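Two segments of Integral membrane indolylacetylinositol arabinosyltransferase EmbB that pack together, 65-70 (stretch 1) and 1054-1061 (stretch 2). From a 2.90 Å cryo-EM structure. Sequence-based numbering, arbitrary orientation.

Stretch 1 65-70: DNVTAP
Stretch 2 (1054-1061) VVEATPAE

Residues at least 989 positions apart in one chain touch here, with only one well-formed hydrogen bond between the stretches. Thr68 N donates to Thr1058 O at 3.2 Å, with an N-H...O angle of 164°. A weak second bond runs from Ala1060 N to Thr68 O, 3.5 Å and bent to 122°. Thr68 thus uses both its backbone N and its O. Thr68 pairs with the residues before and after Pro1059, so the missing amide hydrogen of Pro1059 costs no bond here. Pro1059 CA lies 3.4 Å from Thr68 O, and Val67 CA lies 3.5 Å from Thr1058 O; both are CA-H...O contacts.

The pairing is loose and parallel. Asn66 CA sits 5.0 Å from Ala1057 CA, Val67 CA 5.3 Å from Thr1058 CA, and Thr68 CA 4.9 Å from Pro1059 CA. The backbones are extended: phi/psi is -141/140 at Val67, -117/136 at Thr68, -110/154 at Thr1058 and -63/165 at Pro1059. The end-to-end directions of the touching parts, CA 66 to 69 and CA 1055 to 1060, are 59° apart.

Val67 (chi1 160°, t) and Thr1058 (chi1 63°, p) share one face. Thr68 (chi1 -170°, t) and Pro1059 share the other. Apolar side chains meet at Ala1060: Ala1060 CB is 3.6 Å from Val67 CG1 and 4.3 Å from Ala69 CB. Asn66 (chi1 -61°, m) brings CB to 3.8 Å from Ala1057 CB; its OD1 is hydrogen-bonded elsewhere in the structure.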

# COMPACT_ATOMS: atom_id res chain seq x y z
N ASP B 65 -10.91 -17.74 48.39
CA ASP B 65 -10.44 -16.44 47.93
C ASP B 65 -10.08 -16.51 46.45
O ASP B 65 -9.68 -17.56 45.94
CB ASP B 65 -9.22 -15.99 48.74
CG ASP B 65 -9.54 -15.80 50.21
OD1 ASP B 65 -10.71 -15.53 50.54
OD2 ASP B 65 -8.61 -15.92 51.04
N ASN B 66 -10.24 -15.38 45.77
CA ASN B 66 -9.90 -15.32 44.36
C ASN B 66 -8.41 -15.59 44.16
O ASN B 66 -7.59 -15.46 45.07
CB ASN B 66 -10.27 -13.95 43.78
CG ASN B 66 -11.75 -13.66 43.88
OD1 ASN B 66 -12.57 -14.57 43.81
ND2 ASN B 66 -12.10 -12.39 44.04
N VAL B 67 -8.06 -15.97 42.93
CA VAL B 67 -6.69 -16.33 42.59
C VAL B 67 -6.38 -15.80 41.20
O VAL B 67 -7.23 -15.84 40.31
CB VAL B 67 -6.48 -17.86 42.67
CG1 VAL B 67 -5.27 -18.29 41.87
CG2 VAL B 67 -6.34 -18.31 44.11
N THR B 68 -5.17 -15.28 41.01
CA THR B 68 -4.71 -14.81 39.72
C THR B 68 -3.52 -15.65 39.25
O THR B 68 -2.64 -15.98 40.05
CB THR B 68 -4.34 -13.32 39.77
OG1 THR B 68 -4.11 -12.83 38.44
CG2 THR B 68 -3.12 -13.07 40.63
N ALA B 69 -3.54 -16.03 37.98
CA ALA B 69 -2.48 -16.82 37.37
C ALA B 69 -2.56 -16.70 35.85
O ALA B 69 -2.96 -17.66 35.18
CB ALA B 69 -2.56 -18.28 37.80
N PRO B 70 -2.20 -15.56 35.28
CA PRO B 70 -2.41 -15.34 33.83
C PRO B 70 -1.46 -16.21 33.01
O PRO B 70 -0.24 -16.12 33.15
CB PRO B 70 -2.12 -13.85 33.65
CG PRO B 70 -1.28 -13.47 34.81
CD PRO B 70 -1.65 -14.37 35.94
N VAL B 1054 -9.57 -5.30 38.72
CA VAL B 1054 -11.03 -5.41 38.74
C VAL B 1054 -11.51 -6.03 40.04
O VAL B 1054 -12.50 -5.57 40.62
CB VAL B 1054 -11.50 -6.22 37.52
CG1 VAL B 1054 -13.00 -6.12 37.37
CG2 VAL B 1054 -10.81 -5.73 36.26
N VAL B 1055 -10.84 -7.07 40.51
CA VAL B 1055 -11.09 -7.67 41.81
C VAL B 1055 -9.74 -7.97 42.45
O VAL B 1055 -8.73 -8.13 41.77
CB VAL B 1055 -11.94 -8.95 41.71
CG1 VAL B 1055 -13.38 -8.61 41.36
CG2 VAL B 1055 -11.36 -9.89 40.67
N GLU B 1056 -9.73 -8.04 43.78
CA GLU B 1056 -8.49 -8.21 44.52
C GLU B 1056 -8.16 -9.69 44.63
O GLU B 1056 -8.92 -10.46 45.23
CB GLU B 1056 -8.61 -7.57 45.91
CG GLU B 1056 -7.29 -7.33 46.62
CD GLU B 1056 -6.78 -8.55 47.35
OE1 GLU B 1056 -7.61 -9.40 47.73
OE2 GLU B 1056 -5.55 -8.66 47.54
N ALA B 1057 -7.02 -10.09 44.06
CA ALA B 1057 -6.66 -11.50 44.01
C ALA B 1057 -5.15 -11.65 44.15
O ALA B 1057 -4.38 -10.81 43.67
CB ALA B 1057 -7.14 -12.15 42.71
N THR B 1058 -4.73 -12.73 44.81
CA THR B 1058 -3.33 -13.01 45.04
C THR B 1058 -2.88 -14.21 44.21
O THR B 1058 -3.69 -15.06 43.85
CB THR B 1058 -3.06 -13.30 46.53
OG1 THR B 1058 -3.77 -14.47 46.93
CG2 THR B 1058 -3.48 -12.12 47.38
N PRO B 1059 -1.59 -14.29 43.87
CA PRO B 1059 -1.11 -15.35 42.97
C PRO B 1059 -1.30 -16.75 43.55
O PRO B 1059 -1.54 -16.94 44.74
CB PRO B 1059 0.37 -15.02 42.79
CG PRO B 1059 0.46 -13.56 43.05
CD PRO B 1059 -0.55 -13.28 44.12
N ALA B 1060 -1.17 -17.74 42.66
CA ALA B 1060 -1.38 -19.14 42.98
C ALA B 1060 -0.05 -19.80 43.37
O ALA B 1060 0.95 -19.13 43.63
CB ALA B 1060 -2.04 -19.85 41.80
N GLU B 1061 -0.03 -21.13 43.40
CA GLU B 1061 1.15 -21.88 43.84
C GLU B 1061 1.69 -22.87 42.82
O GLU B 1061 2.88 -23.19 42.88
CB GLU B 1061 0.84 -22.62 45.15
CG GLU B 1061 0.95 -21.73 46.38
CD GLU B 1061 0.09 -22.21 47.53
OE1 GLU B 1061 0.02 -23.44 47.74
OE2 GLU B 1061 -0.51 -21.36 48.22